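PDB 5MDN: DNA polymerase, which probably catalyses template-directed DNA synthesis as a family B polymerase, joining deoxyribonucleotides from their 5'-triphosphates to a growing strand and releasing diphosphate. Local coordinates for residues E287-T292 / V633-V638; R595-E600 / I758-G763; G607-R610 / I614-V617; E628-V633 / I752-R757. All blocks are in the same frame, centred on the assembly; numbering follows the deposited sequence.

Contact 1: residues E287-T292 / V633-V638; sequences EIKVKT and VQLNVV
K289 reaches out of its loop with the ammonium group leading and meets the amide of Q634, the two side chains crossing obliquely. K289 NZ lies 3.3 Å from Q634 OE1, a weak hydrogen bond to the oxygen of the amide and the one polar link between 287-292 and 633-638. The lysine chain is bent at its second torsion (chi2 118°) and extended beyond it (chi3 -173°), with CD, CE and NZ leading to the helix. Q634 answers with CG anti to the backbone N (chi1 -156°) and an extended chain that carries its amide out to the lysine tip. L635 approaches the lysine near its end: its CD1 is 4.4 Å from K289 CE, a loose apolar touch. The contact bridges two parts of a family B polymerase, from the loop between helices 278-282 and 293-299 in the exonuclease domain to helix 628-643, which probably belongs to the thumb. Q634, itself buried, also packs on W626, R757 and I758. The loop also meets strand 614-617, where K289 touches I616 and E287 makes a backbone hydrogen bond with the same residue, while the E287 carboxylate forms a salt bridge with K591.

Contact 2: residues R595-E600 / I758-G763; sequences RVLFTE and IAEVLG
L597 and I758 make the main apolar contact, methyl against methyl: L597 CD2 lies 3.5 Å from I758 CG2. L597 has CG anti to the backbone N (chi1 167°), which sends its forked end out from the strand to the loop that follows helix 743-756. The same I758 methyl faces a second residue of 595-600, since T599 CG2 stands 4.3 Å from I758 CG2, a looser approach. A second kind of contact uses the aliphatic part of an acid. The other methyl of the leucine fork, L597 CD1, sits 3.9 Å from E760 CG, the glutamate chain being bent at its second torsion (chi2 81°). The carboxylate stays near the same methyl, E760 OE2 lying 4.2 Å from L597 CD1, without a hydrogen bond. Indeed no hydrogen bond or salt bridge crosses between 595-600 and 758-763, and the two are joined by side-chain packing alone. The arrangement lays the C-terminal loop against one face of an antiparallel sheet, in which strand 595-598 runs between strands 411-413 and 605-609, with helix 628-643 filling the angle between loop and sheet. L597 packs on I641 and L642 of that helix, and I758 on V638 and I641. Polar ties serve the strand from outside the contact: R595 NH1 bonds to the carbonyl of L642 and R595 NE to S414 OG. Further along the loop, V761 and L762 lie on helix 647-666, V761 against V647 and R651, L762 against V654 and V655.

Contact 3: residues G607-R610 / I614-V617; sequences GLLR and IDIV
G607 and D615 face each other as an antiparallel hydrogen-bonded pair: G607 N donates a hydrogen bond to D615 O at 3.0 Å, and D615 N one to G607 O at 3.1 Å. The same G607 oxygen also receives a CA-H...O contact from I614 CA at 3.3 Å. One residue on, L608 and I614 form the non-hydrogen-bonded pair, their side chains meeting through L608 CD1 and I614 CD1 at 3.7 Å. This is the turn end of the beta hairpin formed by strands 605-609 and 614-617, at the edge of a four-stranded antiparallel sheet. Helix 628-643 covers the L608-I614 face through E639, L642 and K643. On the face bearing D615, the L609 and D615 side chains cross at about a right angle, with L609 CD1 3.9 Å from D615 OD2. The aspartate has CG between its backbone N and carbonyl carbon (chi1 53°), which swings the carboxylate over G607. Y593 OH hydrogen-bonds OD1, while OD2 has weaker links to Y299 OH and, as a long ion pair, K591. Replacing D615 by an alanine would probably leave the Y593 hydroxyl without its mate and L609 with less to pack against.

Contact 4: residues E628-V633 / I752-R757; sequences ELAKEV and IPAALR
A close helix-helix packing brings A630 and V633 of helix 628-643 against A754 of helix 743-756, and small side chains allow the approach: the CA atoms of A630 and A754 are 5.9 Å apart. The A754 methyl carries the contact, directed at the partner helix and meeting three groups there. A754 CB lies 3.7 Å from the backbone oxygen, A630 O, and 4.2 Å from the methyl of the same residue, A630 CB. One turn further along, V633 CG2 comes to 4.1 Å from A754 CB. With V633 CG1 anti to the carbonyl carbon (chi1 -61°), CG2 is left in the crowded position between the backbone N and the carbonyl carbon, and it is this branch that reaches the alanine. No hydrogen bond crosses between 628-633 and 752-757. Both helices belong to the helical part that follows the palm, consistent with the thumb of family B polymerases, and helix 647-666 packs on the two of them, with Y657 against V633 and V658 against A755 and I752. W626, just before helix 628-643, touches A754 as well. Helix 743-756 is kinked at P753, whose ring nitrogen has no hydrogen to give to the preceding turn. The outer side of 628-633 is polar: K631, pointing away from the partner, forms a salt bridge with E628, K631 NZ lying 3.3 Å from E628 OE2.

Contacts 1 and 4 use successive turns of helix 628-643, share V633 and have centres about 10 Å apart. Contact 2 meets contact 1 through I758, whose CD1 packs on Q634, V637 and V638, and contact 4 where the backbone of L762 and G763 touches L756. Contact 3 lies about 10 Å from contact 1, centre to centre, linked by the backbone of E287 and I616, and about 14 Å from contact 2, in the same sheet, where strands 595-598 and 605-609 are neighbours. Contacts 3 and 4 do not touch. Along the chain contact 3 is nested within the loops closed by contacts 1 and 2, and contact 4 within that of contact 2. Sheet, helices and C-terminal loop thus form one unit that meets the exonuclease region through 287-292.

Contact 1: residues E287-T292 / V633-V638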
loop_
_atom_site.group_PDB
_atom_site.type_symbol
_atom_site.label_atom_id
_atom_site.label_comp_id
_atom_site.label_asym_id
_atom_site.label_seq_id
_atom_site.Cartn_x
_atom_site.Cartn_y
_atom_site.Cartn_z
ATOM N N GLU A 287 -8.363 -1.243 9.183
ATOM C CA GLU A 287 -9.109 -2.034 10.156
ATOM C C GLU A 287 -8.235 -2.986 10.969
ATOM O O GLU A 287 -8.630 -3.370 12.075
ATOM C CB GLU A 287 -10.201 -2.842 9.447
ATOM C CG GLU A 287 -11.076 -2.033 8.501
ATOM C CD GLU A 287 -10.874 -2.432 7.051
ATOM O OE1 GLU A 287 -9.772 -2.195 6.515
ATOM O OE2 GLU A 287 -11.812 -2.995 6.449
ATOM N N ILE A 288 -7.065 -3.372 10.455
ATOM C CA ILE A 288 -6.394 -4.570 10.955
ATOM C C ILE A 288 -5.573 -4.272 12.210
ATOM O O ILE A 288 -5.510 -5.098 13.128
ATOM C CB ILE A 288 -5.526 -5.181 9.840
ATOM C CG1 ILE A 288 -6.369 -5.458 8.588
ATOM C CG2 ILE A 288 -4.836 -6.445 10.336
ATOM C CD1 ILE A 288 -6.835 -6.894 8.453
ATOM N N LYS A 289 -4.914 -3.109 12.254
ATOM C CA LYS A 289 -4.261 -2.569 13.449
ATOM C C LYS A 289 -2.955 -3.274 13.817
ATOM O O LYS A 289 -2.130 -2.701 14.538
ATOM C CB LYS A 289 -5.233 -2.588 14.639
ATOM C CG LYS A 289 -4.762 -3.349 15.871
ATOM C CD LYS A 289 -4.642 -2.420 17.067
ATOM C CE LYS A 289 -4.003 -3.124 18.250
ATOM N NZ LYS A 289 -3.856 -2.222 19.425
ATOM N N VAL A 290 -2.726 -4.486 13.311
ATOM C CA VAL A 290 -1.518 -5.223 13.677
ATOM C C VAL A 290 -0.774 -5.683 12.427
ATOM O O VAL A 290 0.434 -5.450 12.298
ATOM C CB VAL A 290 -1.852 -6.411 14.598
ATOM C CG1 VAL A 290 -3.110 -7.126 14.124
ATOM C CG2 VAL A 290 -0.669 -7.366 14.672
ATOM N N LYS A 291 -1.480 -6.356 11.514
ATOM C CA LYS A 291 -1.011 -6.614 10.150
ATOM C C LYS A 291 0.127 -7.632 10.088
ATOM O O LYS A 291 1.004 -7.530 9.227
ATOM C CB LYS A 291 -0.602 -5.316 9.447
ATOM C CG LYS A 291 -1.719 -4.291 9.373
ATOM C CD LYS A 291 -1.270 -3.020 8.683
ATOM C CE LYS A 291 -2.448 -2.090 8.444
ATOM N NZ LYS A 291 -2.943 -1.484 9.713
ATOM N N THR A 292 0.140 -8.614 10.984
ATOM C CA THR A 292 0.989 -9.778 10.774
ATOM C C THR A 292 0.289 -10.764 9.841
ATOM O O THR A 292 -0.936 -10.754 9.696
ATOM C CB THR A 292 1.335 -10.461 12.099
ATOM O OG1 THR A 292 0.136 -10.905 12.743
ATOM C CG2 THR A 292 2.080 -9.501 13.016
ATOM N N VAL A 633 -3.540 -8.174 26.604
ATOM C CA VAL A 633 -4.555 -7.639 27.511
ATOM C C VAL A 633 -5.193 -6.357 26.987
ATOM O O VAL A 633 -6.245 -5.954 27.497
ATOM C CB VAL A 633 -4.002 -7.428 28.931
ATOM C CG1 VAL A 633 -3.542 -8.758 29.517
ATOM C CG2 VAL A 633 -2.885 -6.408 28.939
ATOM N N GLN A 634 -4.594 -5.690 25.994
ATOM C CA GLN A 634 -5.309 -4.598 25.338
ATOM C C GLN A 634 -6.429 -5.141 24.467
ATOM O O GLN A 634 -7.552 -4.624 24.487
ATOM C CB GLN A 634 -4.383 -3.748 24.479
ATOM C CG GLN A 634 -4.923 -2.346 24.272
ATOM C CD GLN A 634 -4.018 -1.483 23.419
ATOM O OE1 GLN A 634 -3.203 -1.984 22.638
ATOM N NE2 GLN A 634 -4.156 -0.173 23.562
ATOM N N LEU A 635 -6.141 -6.186 23.694
ATOM C CA LEU A 635 -7.191 -7.068 23.201
ATOM C C LEU A 635 -7.832 -7.759 24.403
ATOM O O LEU A 635 -7.506 -7.433 25.548
ATOM C CB LEU A 635 -6.627 -8.085 22.200
ATOM C CG LEU A 635 -6.479 -7.648 20.734
ATOM C CD1 LEU A 635 -5.503 -6.483 20.590
ATOM C CD2 LEU A 635 -6.027 -8.814 19.870
ATOM N N ASN A 636 -8.756 -8.691 24.174
ATOM C CA ASN A 636 -9.496 -9.318 25.269
ATOM C C ASN A 636 -10.338 -8.276 26.000
ATOM O O ASN A 636 -11.568 -8.377 26.020
ATOM C CB ASN A 636 -8.555 -10.030 26.252
ATOM C CG ASN A 636 -8.337 -11.488 25.904
ATOM O OD1 ASN A 636 -9.089 -12.363 26.334
ATOM N ND2 ASN A 636 -7.293 -11.759 25.128
ATOM N N VAL A 637 -9.685 -7.272 26.603
ATOM C CA VAL A 637 -10.408 -6.155 27.217
ATOM C C VAL A 637 -11.350 -5.516 26.204
ATOM O O VAL A 637 -12.539 -5.312 26.474
ATOM C CB VAL A 637 -9.424 -5.124 27.800
ATOM C CG1 VAL A 637 -10.101 -3.767 27.957
ATOM C CG2 VAL A 637 -8.900 -5.600 29.147
ATOM N N VAL A 638 -10.827 -5.183 25.021
ATOM C CA VAL A 638 -11.682 -4.683 23.949
ATOM C C VAL A 638 -12.740 -5.719 23.593
ATOM O O VAL A 638 -13.922 -5.392 23.426
ATOM C CB VAL A 638 -10.832 -4.287 22.727
ATOM C CG1 VAL A 638 -11.715 -4.072 21.514
ATOM C CG2 VAL A 638 -10.024 -3.032 23.028
#

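Contact 2: residues R595-E600 / I758-G763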
loop_
_atom_site.group_PDB
_atom_site.type_symbol
_atom_site.label_atom_id
_atom_site.label_comp_id
_atom_site.label_asym_id
_atom_site.label_seq_id
_atom_site.Cartn_x
_atom_site.Cartn_y
_atom_site.Cartn_z
ATOM N N ARG A 595 -21.746 -4.109 17.957
ATOM C CA ARG A 595 -21.467 -3.154 19.019
ATOM C C ARG A 595 -20.220 -2.360 18.654
ATOM O O ARG A 595 -19.338 -2.853 17.947
ATOM C CB ARG A 595 -21.313 -3.860 20.373
ATOM C CG ARG A 595 -21.883 -3.077 21.547
ATOM C CD ARG A 595 -22.280 -3.964 22.724
ATOM N NE ARG A 595 -23.365 -4.883 22.387
ATOM C CZ ARG A 595 -23.227 -6.196 22.229
ATOM N NH1 ARG A 595 -22.042 -6.770 22.382
ATOM N NH2 ARG A 595 -24.284 -6.937 21.925
ATOM N N VAL A 596 -20.154 -1.126 19.151
ATOM C CA VAL A 596 -19.071 -0.195 18.840
ATOM C C VAL A 596 -18.660 0.514 20.122
ATOM O O VAL A 596 -19.505 0.852 20.957
ATOM C CB VAL A 596 -19.485 0.839 17.764
ATOM C CG1 VAL A 596 -18.388 1.874 17.548
ATOM C CG2 VAL A 596 -19.806 0.154 16.457
ATOM N N LEU A 597 -17.357 0.733 20.278
ATOM C CA LEU A 597 -16.797 1.405 21.445
ATOM C C LEU A 597 -15.950 2.586 20.986
ATOM O O LEU A 597 -14.875 2.396 20.408
ATOM C CB LEU A 597 -15.969 0.432 22.278
ATOM C CG LEU A 597 -15.072 1.046 23.351
ATOM C CD1 LEU A 597 -15.892 1.739 24.428
ATOM C CD2 LEU A 597 -14.201 -0.039 23.943
ATOM N N PHE A 598 -16.430 3.800 21.251
ATOM C CA PHE A 598 -15.641 5.008 21.051
ATOM C C PHE A 598 -14.907 5.335 22.345
ATOM O O PHE A 598 -15.539 5.561 23.384
ATOM C CB PHE A 598 -16.526 6.181 20.629
ATOM C CG PHE A 598 -16.840 6.214 19.158
ATOM C CD1 PHE A 598 -17.955 5.564 18.654
ATOM C CD2 PHE A 598 -16.024 6.911 18.281
ATOM C CE1 PHE A 598 -18.245 5.602 17.300
ATOM C CE2 PHE A 598 -16.307 6.954 16.929
ATOM C CZ PHE A 598 -17.419 6.298 16.437
ATOM N N THR A 599 -13.577 5.358 22.286
ATOM C CA THR A 599 -12.774 5.673 23.461
ATOM C C THR A 599 -12.551 7.172 23.623
ATOM O O THR A 599 -12.502 7.672 24.752
ATOM C CB THR A 599 -11.423 4.954 23.391
ATOM O OG1 THR A 599 -10.699 5.400 22.236
ATOM C CG2 THR A 599 -11.626 3.448 23.307
ATOM N N GLU A 600 -12.415 7.897 22.516
ATOM C CA GLU A 600 -12.192 9.333 22.538
ATOM C C GLU A 600 -13.162 9.999 21.573
ATOM O O GLU A 600 -13.904 9.334 20.846
ATOM C CB GLU A 600 -10.738 9.659 22.162
ATOM C CG GLU A 600 -9.722 8.988 23.074
ATOM C CD GLU A 600 -8.305 9.028 22.530
ATOM O OE1 GLU A 600 -8.080 9.632 21.456
ATOM O OE2 GLU A 600 -7.415 8.441 23.186
ATOM N N ILE A 758 -8.430 1.714 27.663
ATOM C CA ILE A 758 -9.868 1.661 27.452
ATOM C C ILE A 758 -10.508 1.802 28.823
ATOM O O ILE A 758 -11.053 0.842 29.379
ATOM C CB ILE A 758 -10.319 0.370 26.744
ATOM C CG1 ILE A 758 -9.487 0.129 25.484
ATOM C CG2 ILE A 758 -11.781 0.471 26.374
ATOM C CD1 ILE A 758 -8.322 -0.808 25.690
ATOM N N ALA A 759 -10.422 3.003 29.389
ATOM C CA ALA A 759 -10.974 3.249 30.713
ATOM C C ALA A 759 -12.007 4.360 30.643
ATOM O O ALA A 759 -11.944 5.336 31.395
ATOM C CB ALA A 759 -9.870 3.603 31.703
ATOM N N GLU A 760 -12.961 4.219 29.731
ATOM C CA GLU A 760 -14.026 5.199 29.575
ATOM C C GLU A 760 -15.109 5.054 30.634
ATOM O O GLU A 760 -16.252 5.497 30.394
ATOM C CB GLU A 760 -14.624 5.102 28.166
ATOM C CG GLU A 760 -15.067 3.681 27.747
ATOM C CD GLU A 760 -16.427 3.280 28.288
ATOM O OE1 GLU A 760 -17.291 4.190 28.388
ATOM O OE2 GLU A 760 -16.647 2.056 28.521
ATOM N N VAL A 761 -14.796 4.387 31.756
ATOM C CA VAL A 761 -15.772 4.098 32.806
ATOM C C VAL A 761 -15.120 3.661 34.126
ATOM O O VAL A 761 -15.751 3.751 35.184
ATOM C CB VAL A 761 -16.744 3.022 32.280
ATOM C CG1 VAL A 761 -16.116 1.645 32.362
ATOM C CG2 VAL A 761 -18.091 3.080 32.983
ATOM N N LEU A 762 -13.864 3.199 34.098
ATOM C CA LEU A 762 -13.277 2.557 35.278
ATOM C C LEU A 762 -11.868 3.069 35.567
ATOM O O LEU A 762 -11.100 3.385 34.655
ATOM C CB LEU A 762 -13.225 1.020 35.145
ATOM C CG LEU A 762 -12.148 0.369 34.273
ATOM C CD1 LEU A 762 -12.094 -1.136 34.506
ATOM C CD2 LEU A 762 -12.405 0.659 32.809
ATOM N N GLY A 763 -11.549 3.142 36.864
ATOM C CA GLY A 763 -10.277 3.644 37.338
ATOM C C GLY A 763 -9.340 2.547 37.827
ATOM O O GLY A 763 -9.571 1.352 37.634
#

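Contact 3: residues G607-R610 / I614-V617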
loop_
_atom_site.group_PDB
_atom_site.type_symbol
_atom_site.label_atom_id
_atom_site.label_comp_id
_atom_site.label_asym_id
_atom_site.label_seq_id
_atom_site.Cartn_x
_atom_site.Cartn_y
_atom_site.Cartn_z
ATOM N N GLY A 607 -14.901 -2.143 16.799
ATOM C CA GLY A 607 -16.217 -2.574 16.373
ATOM C C GLY A 607 -16.333 -4.072 16.193
ATOM O O GLY A 607 -15.402 -4.723 15.711
ATOM N N LEU A 608 -17.480 -4.628 16.578
ATOM C CA LEU A 608 -17.725 -6.066 16.534
ATOM C C LEU A 608 -18.662 -6.355 15.368
ATOM O O LEU A 608 -19.826 -5.943 15.384
ATOM C CB LEU A 608 -18.315 -6.555 17.856
ATOM C CG LEU A 608 -18.760 -8.016 17.937
ATOM C CD1 LEU A 608 -17.594 -8.956 17.685
ATOM C CD2 LEU A 608 -19.399 -8.300 19.288
ATOM N N LEU A 609 -18.154 -7.061 14.364
ATOM C CA LEU A 609 -18.950 -7.412 13.200
ATOM C C LEU A 609 -19.862 -8.598 13.510
ATOM O O LEU A 609 -19.665 -9.332 14.482
ATOM C CB LEU A 609 -18.050 -7.738 12.007
ATOM C CG LEU A 609 -17.165 -6.604 11.485
ATOM C CD1 LEU A 609 -16.106 -7.144 10.539
ATOM C CD2 LEU A 609 -18.012 -5.546 10.796
ATOM N N ARG A 610 -20.881 -8.769 12.663
ATOM C CA ARG A 610 -21.859 -9.830 12.878
ATOM C C ARG A 610 -21.218 -11.214 12.846
ATOM O O ARG A 610 -21.676 -12.123 13.548
ATOM C CB ARG A 610 -22.970 -9.739 11.832
ATOM C CG ARG A 610 -23.763 -8.443 11.871
ATOM C CD ARG A 610 -24.685 -8.387 13.078
ATOM N NE ARG A 610 -25.424 -7.129 13.147
ATOM C CZ ARG A 610 -26.168 -6.753 14.182
ATOM N NH1 ARG A 610 -26.280 -7.541 15.244
ATOM N NH2 ARG A 610 -26.807 -5.591 14.154
ATOM N N ILE A 614 -13.530 -8.601 15.230
ATOM C CA ILE A 614 -13.306 -7.251 15.732
ATOM C C ILE A 614 -12.333 -6.546 14.793
ATOM O O ILE A 614 -11.351 -7.143 14.333
ATOM C CB ILE A 614 -12.767 -7.277 17.179
ATOM C CG1 ILE A 614 -13.835 -7.744 18.182
ATOM C CG2 ILE A 614 -12.222 -5.915 17.595
ATOM C CD1 ILE A 614 -13.993 -9.254 18.270
ATOM N N ASP A 615 -12.595 -5.272 14.505
ATOM C CA ASP A 615 -11.620 -4.424 13.838
ATOM C C ASP A 615 -11.466 -3.121 14.606
ATOM O O ASP A 615 -12.401 -2.643 15.253
ATOM C CB ASP A 615 -11.988 -4.158 12.357
ATOM C CG ASP A 615 -13.401 -3.612 12.169
ATOM O OD1 ASP A 615 -13.923 -2.905 13.055
ATOM O OD2 ASP A 615 -13.992 -3.887 11.102
ATOM N N ILE A 616 -10.259 -2.565 14.549
ATOM C CA ILE A 616 -9.854 -1.468 15.417
ATOM C C ILE A 616 -9.304 -0.349 14.546
ATOM O O ILE A 616 -8.425 -0.582 13.711
ATOM C CB ILE A 616 -8.805 -1.918 16.453
ATOM C CG1 ILE A 616 -9.364 -3.057 17.311
ATOM C CG2 ILE A 616 -8.385 -0.748 17.328
ATOM C CD1 ILE A 616 -8.354 -3.679 18.247
ATOM N N VAL A 617 -9.821 0.861 14.740
ATOM C CA VAL A 617 -9.466 2.016 13.925
ATOM C C VAL A 617 -8.895 3.089 14.840
ATOM O O VAL A 617 -9.473 3.383 15.892
ATOM C CB VAL A 617 -10.679 2.556 13.144
ATOM C CG1 VAL A 617 -10.285 3.785 12.331
ATOM C CG2 VAL A 617 -11.258 1.477 12.245
#

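Contact 4: residues E628-V633 / I752-R757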
loop_
_atom_site.group_PDB
_atom_site.type_symbol
_atom_site.label_atom_id
_atom_site.label_comp_id
_atom_site.label_asym_id
_atom_site.label_seq_id
_atom_site.Cartn_x
_atom_site.Cartn_y
_atom_site.Cartn_z
ATOM N N GLU A 628 4.422 -8.002 24.773
ATOM C CA GLU A 628 3.364 -8.723 24.074
ATOM C C GLU A 628 2.250 -9.179 25.007
ATOM O O GLU A 628 1.159 -9.506 24.530
ATOM C CB GLU A 628 3.946 -9.918 23.318
ATOM C CG GLU A 628 4.972 -9.528 22.268
ATOM C CD GLU A 628 4.375 -8.663 21.171
ATOM O OE1 GLU A 628 3.226 -8.927 20.764
ATOM O OE2 GLU A 628 5.051 -7.713 20.721
ATOM N N LEU A 629 2.493 -9.204 26.318
ATOM C CA LEU A 629 1.404 -9.456 27.255
ATOM C C LEU A 629 0.479 -8.248 27.353
ATOM O O LEU A 629 -0.746 -8.401 27.432
ATOM C CB LEU A 629 1.963 -9.822 28.630
ATOM C CG LEU A 629 0.925 -10.057 29.729
ATOM C CD1 LEU A 629 -0.036 -11.165 29.328
ATOM C CD2 LEU A 629 1.600 -10.384 31.053
ATOM N N ALA A 630 1.049 -7.040 27.355
ATOM C CA ALA A 630 0.230 -5.831 27.356
ATOM C C ALA A 630 -0.632 -5.751 26.102
ATOM O O ALA A 630 -1.776 -5.282 26.154
ATOM C CB ALA A 630 1.118 -4.594 27.481
ATOM N N LYS A 631 -0.095 -6.193 24.962
ATOM C CA LYS A 631 -0.884 -6.240 23.735
ATOM C C LYS A 631 -2.022 -7.246 23.854
ATOM O O LYS A 631 -3.146 -6.977 23.413
ATOM C CB LYS A 631 0.013 -6.592 22.548
ATOM C CG LYS A 631 1.083 -5.561 22.227
ATOM C CD LYS A 631 0.805 -4.868 20.901
ATOM C CE LYS A 631 2.047 -4.167 20.373
ATOM N NZ LYS A 631 3.144 -5.137 20.097
ATOM N N GLU A 632 -1.742 -8.417 24.433
ATOM C CA GLU A 632 -2.785 -9.417 24.636
ATOM C C GLU A 632 -3.899 -8.888 25.534
ATOM O O GLU A 632 -5.083 -9.125 25.267
ATOM C CB GLU A 632 -2.173 -10.686 25.235
ATOM C CG GLU A 632 -3.122 -11.873 25.332
ATOM C CD GLU A 632 -3.623 -12.334 23.978
ATOM O OE1 GLU A 632 -2.856 -12.232 22.995
ATOM O OE2 GLU A 632 -4.779 -12.803 23.895
ATOM N N VAL A 633 -3.540 -8.174 26.604
ATOM C CA VAL A 633 -4.555 -7.639 27.511
ATOM C C VAL A 633 -5.193 -6.357 26.987
ATOM O O VAL A 633 -6.245 -5.954 27.497
ATOM C CB VAL A 633 -4.002 -7.428 28.931
ATOM C CG1 VAL A 633 -3.542 -8.758 29.517
ATOM C CG2 VAL A 633 -2.885 -6.408 28.939
ATOM N N ILE A 752 -2.003 -2.794 33.784
ATOM C CA ILE A 752 -3.110 -1.928 34.190
ATOM C C ILE A 752 -3.253 -0.785 33.180
ATOM O O ILE A 752 -4.365 -0.570 32.676
ATOM C CB ILE A 752 -2.941 -1.423 35.636
ATOM C CG1 ILE A 752 -3.648 -2.352 36.626
ATOM C CG2 ILE A 752 -3.495 -0.013 35.799
ATOM C CD1 ILE A 752 -3.200 -3.797 36.569
ATOM N N PRO A 753 -2.194 -0.025 32.844
ATOM C CA PRO A 753 -2.368 1.057 31.853
ATOM C C PRO A 753 -2.857 0.593 30.489
ATOM O O PRO A 753 -3.555 1.358 29.810
ATOM C CB PRO A 753 -0.968 1.681 31.766
ATOM C CG PRO A 753 -0.377 1.415 33.081
ATOM C CD PRO A 753 -0.865 0.060 33.481
ATOM N N ALA A 754 -2.510 -0.621 30.052
ATOM C CA ALA A 754 -3.041 -1.106 28.782
ATOM C C ALA A 754 -4.550 -1.286 28.863
ATOM O O ALA A 754 -5.280 -0.909 27.939
ATOM C CB ALA A 754 -2.362 -2.414 28.379
ATOM N N ALA A 755 -5.034 -1.862 29.966
ATOM C CA ALA A 755 -6.472 -1.920 30.195
ATOM C C ALA A 755 -7.049 -0.533 30.438
ATOM O O ALA A 755 -8.198 -0.267 30.066
ATOM C CB ALA A 755 -6.780 -2.840 31.376
ATOM N N LEU A 756 -6.274 0.359 31.063
ATOM C CA LEU A 756 -6.730 1.725 31.288
ATOM C C LEU A 756 -6.709 2.582 30.031
ATOM O O LEU A 756 -7.253 3.690 30.058
ATOM C CB LEU A 756 -5.886 2.404 32.368
ATOM C CG LEU A 756 -6.018 1.889 33.800
ATOM C CD1 LEU A 756 -5.416 2.901 34.755
ATOM C CD2 LEU A 756 -7.472 1.609 34.149
ATOM N N ARG A 757 -6.091 2.126 28.940
ATOM C CA ARG A 757 -6.277 2.867 27.700
ATOM C C ARG A 757 -7.684 2.688 27.149
ATOM O O ARG A 757 -8.098 3.452 26.269
ATOM C CB ARG A 757 -5.238 2.470 26.651
ATOM C CG ARG A 757 -5.086 3.530 25.570
ATOM C CD ARG A 757 -4.137 3.148 24.450
ATOM N NE ARG A 757 -4.143 4.184 23.420
ATOM C CZ ARG A 757 -3.388 4.176 22.328
ATOM N NH1 ARG A 757 -2.548 3.174 22.102
ATOM N NH2 ARG A 757 -3.472 5.176 21.461
#